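Local coordinates for germination protein (Bacillus megaterium, PDB 6O59) that is the A subunit, here its N-terminal domain, of a spore germinant receptor and probably helps sense the germinants that trigger spore germination, at residues T2-L6 against A95-L101. Residues are numbered along the deposited sequence.
Sequences TVSSL and ADNWNDL
A helix N-terminus whose first-turn amide is met by a carbonyl of the chain's N-terminal segment: extended residues 2-6 lie against the start of helix 98-106, where edge strand 91-95 of an antiparallel sheet turns into that helix. Residues 2-6 keep extended phi/psi values (Leu6 -85/144), and the nearest CA atoms are those of Ser5 and Asn97, 4.5 Å apart. Asn97 holds the N-cap position at -152/157; helical angles start at Trp98, and Leu101 N donates a hydrogen bond to Asn97 O (3.2 Å). The first-turn amide of Trp98 has no acceptor in a preceding helical turn, so Trp98 N donates to Ser4 O (3.2 Å, 157°). The CB of small Ser4 packs 3.6 Å from Trp98 CD1. Trp98 (chi1 m, chi2 101°) offers a broad apolar ring that also packs on helix 10-20 and makes a cation-pi contact with Lys20. Leu6, buried as its branched apolar side chain suits, adopts chi1 -89° and an off-rotamer chi2 of 22°; its CD2 lies 4.0 Å from Leu101 CD1, and both leucines touch Val120 of strand 120-124. Leu6 CD1 sits over the indole face in a CH-pi contact, 3.5 Å from the centroid of the five-membered ring of Trp98 and 11° off its normal.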
ATOM      1  N   THR A   2      21.440   9.062 -11.520  1.00147.00           N
ATOM      2  CA  THR A   2      21.263   9.802 -10.254  1.00145.61           C
ATOM      3  C   THR A   2      20.502   8.944  -9.209  1.00142.61           C
ATOM      4  O   THR A   2      19.329   8.596  -9.404  1.00139.35           O
ATOM      5  CB  THR A   2      20.582  11.178 -10.497  1.00152.47           C
ATOM      6  OG1 THR A   2      21.280  11.879 -11.527  1.00156.70           O
ATOM      7  CG2 THR A   2      20.528  12.054  -9.235  1.00148.58           C
ATOM      8  N   VAL A   3      21.203   8.612  -8.101  1.00136.63           N
ATOM      9  CA  VAL A   3      20.677   7.815  -6.990  1.00131.23           C
ATOM     10  C   VAL A   3      20.801   8.572  -5.652  1.00133.06           C
ATOM     11  O   VAL A   3      21.886   9.030  -5.274  1.00135.01           O
ATOM     12  CB  VAL A   3      21.289   6.383  -6.879  1.00133.04           C
ATOM     13  CG1 VAL A   3      20.644   5.423  -7.878  1.00130.65           C
ATOM     14  CG2 VAL A   3      22.816   6.382  -7.007  1.00136.02           C
ATOM     15  N   SER A   4      19.663   8.682  -4.936  1.00125.19           N
ATOM     16  CA  SER A   4      19.592   9.291  -3.604  1.00123.79           C
ATOM     17  C   SER A   4      19.907   8.194  -2.570  1.00119.44           C
ATOM     18  O   SER A   4      19.232   7.158  -2.581  1.00116.25           O
ATOM     19  CB  SER A   4      18.217   9.920  -3.367  1.00126.20           C
ATOM     20  OG  SER A   4      17.903  10.893  -4.351  1.00138.01           O
ATOM     21  N   SER A   5      20.969   8.388  -1.738  1.00112.28           N
ATOM     22  CA  SER A   5      21.389   7.416  -0.722  1.00107.81           C
ATOM     23  C   SER A   5      20.448   7.437   0.482  1.00103.60           C
ATOM     24  O   SER A   5      19.641   8.359   0.641  1.00102.59           O
ATOM     25  CB  SER A   5      22.825   7.661  -0.278  1.00115.10           C
ATOM     26  OG  SER A   5      23.503   6.440  -0.034  1.00123.61           O
ATOM     27  N   LEU A   6      20.515   6.396   1.310  1.00 95.09           N
ATOM     28  CA  LEU A   6      19.611   6.299   2.455  1.00 91.57           C
ATOM     29  C   LEU A   6      20.157   7.074   3.650  1.00 97.47           C
ATOM     30  O   LEU A   6      21.375   7.144   3.862  1.00 99.38           O
ATOM     31  CB  LEU A   6      19.352   4.830   2.817  1.00 87.57           C
ATOM     32  CG  LEU A   6      18.186   4.075   2.143  1.00 87.32           C
ATOM     33  CD1 LEU A   6      17.731   4.681   0.839  1.00 86.59           C
ATOM     34  CD2 LEU A   6      18.510   2.617   1.970  1.00 87.51           C
ATOM     35  N   ALA A  95      19.342  -3.081   0.251  1.00 77.18           N
ATOM     36  CA  ALA A  95      19.131  -1.850  -0.525  1.00 77.41           C
ATOM     37  C   ALA A  95      19.891  -0.681   0.131  1.00 83.64           C
ATOM     38  O   ALA A  95      19.840  -0.559   1.357  1.00 82.48           O
ATOM     39  CB  ALA A  95      17.641  -1.539  -0.622  1.00 75.73           C
ATOM     40  N   ASP A  96      20.596   0.161  -0.669  1.00 83.21           N
ATOM     41  CA  ASP A  96      21.388   1.303  -0.160  1.00 86.64           C
ATOM     42  C   ASP A  96      21.081   2.633  -0.917  1.00 91.35           C
ATOM     43  O   ASP A  96      21.842   3.604  -0.822  1.00 92.93           O
ATOM     44  CB  ASP A  96      22.901   0.986  -0.203  1.00 91.77           C
ATOM     45  CG  ASP A  96      23.513   0.893  -1.588  1.00111.09           C
ATOM     46  OD1 ASP A  96      22.794   0.487  -2.536  1.00111.74           O
ATOM     47  OD2 ASP A  96      24.712   1.213  -1.726  1.00123.12           O
ATOM     48  N   ASN A  97      19.943   2.658  -1.641  1.00 85.94           N
ATOM     49  CA  ASN A  97      19.407   3.790  -2.397  1.00 86.17           C
ATOM     50  C   ASN A  97      17.883   3.647  -2.458  1.00 86.45           C
ATOM     51  O   ASN A  97      17.365   2.535  -2.256  1.00 83.11           O
ATOM     52  CB  ASN A  97      20.044   3.911  -3.783  1.00 89.43           C
ATOM     53  CG  ASN A  97      19.542   2.937  -4.808  1.00111.33           C
ATOM     54  OD1 ASN A  97      19.918   1.764  -4.824  1.00102.43           O
ATOM     55  ND2 ASN A  97      18.693   3.419  -5.695  1.00104.89           N
ATOM     56  N   TRP A  98      17.164   4.775  -2.672  1.00 83.12           N
ATOM     57  CA  TRP A  98      15.693   4.822  -2.656  1.00 80.31           C
ATOM     58  C   TRP A  98      15.015   3.985  -3.747  1.00 84.57           C
ATOM     59  O   TRP A  98      14.009   3.332  -3.443  1.00 82.46           O
ATOM     60  CB  TRP A  98      15.174   6.266  -2.693  1.00 80.07           C
ATOM     61  CG  TRP A  98      15.427   6.945  -1.385  1.00 81.83           C
ATOM     62  CD1 TRP A  98      16.431   7.822  -1.105  1.00 87.90           C
ATOM     63  CD2 TRP A  98      14.826   6.609  -0.123  1.00 80.16           C
ATOM     64  NE1 TRP A  98      16.440   8.122   0.236  1.00 87.75           N
ATOM     65  CE2 TRP A  98      15.465   7.391   0.865  1.00 86.11           C
ATOM     66  CE3 TRP A  98      13.777   5.751   0.263  1.00 78.37           C
ATOM     67  CZ2 TRP A  98      15.095   7.342   2.211  1.00 84.72           C
ATOM     68  CZ3 TRP A  98      13.414   5.700   1.597  1.00 79.38           C
ATOM     69  CH2 TRP A  98      14.068   6.489   2.555  1.00 82.48           C
ATOM     70  N   ASN A  99      15.559   3.978  -4.986  1.00 82.90           N
ATOM     71  CA  ASN A  99      14.984   3.239  -6.105  1.00 82.26           C
ATOM     72  C   ASN A  99      14.843   1.747  -5.773  1.00 85.35           C
ATOM     73  O   ASN A  99      13.733   1.198  -5.882  1.00 82.52           O
ATOM     74  CB  ASN A  99      15.811   3.435  -7.367  1.00 86.93           C
ATOM     75  CG  ASN A  99      14.973   3.699  -8.589  1.00123.73           C
ATOM     76  OD1 ASN A  99      14.323   2.791  -9.141  1.00124.92           O
ATOM     77  ND2 ASN A  99      14.970   4.956  -9.034  1.00113.69           N
ATOM     78  N   ASP A 100      15.959   1.120  -5.315  1.00 82.57           N
ATOM     79  CA  ASP A 100      16.041  -0.294  -4.938  1.00 79.91           C
ATOM     80  C   ASP A 100      15.139  -0.624  -3.756  1.00 80.18           C
ATOM     81  O   ASP A 100      14.462  -1.660  -3.767  1.00 77.46           O
ATOM     82  CB  ASP A 100      17.491  -0.671  -4.614  1.00 82.85           C
ATOM     83  CG  ASP A 100      18.407  -0.769  -5.813  1.00 90.71           C
ATOM     84  OD1 ASP A 100      17.899  -0.709  -6.961  1.00 90.75           O
ATOM     85  OD2 ASP A 100      19.635  -0.917  -5.609  1.00 97.32           O
ATOM     86  N   LEU A 101      15.129   0.257  -2.743  1.00 77.13           N
ATOM     87  CA  LEU A 101      14.296   0.110  -1.550  1.00 75.19           C
ATOM     88  C   LEU A 101      12.827   0.090  -1.949  1.00 77.06           C
ATOM     89  O   LEU A 101      12.113  -0.864  -1.631  1.00 76.33           O
ATOM     90  CB  LEU A 101      14.571   1.258  -0.545  1.00 76.37           C
ATOM     91  CG  LEU A 101      13.794   1.233   0.775  1.00 79.05           C
ATOM     92  CD1 LEU A 101      14.674   1.649   1.914  1.00 81.49           C
ATOM     93  CD2 LEU A 101      12.586   2.146   0.733  1.00 78.98           C
TER
HETATM   94  O   HOH W   1      17.716   6.396  -5.718  1.00 75.00           O
HETATM   95  O   HOH W   2      25.833   3.996  -0.052  1.00 89.60           O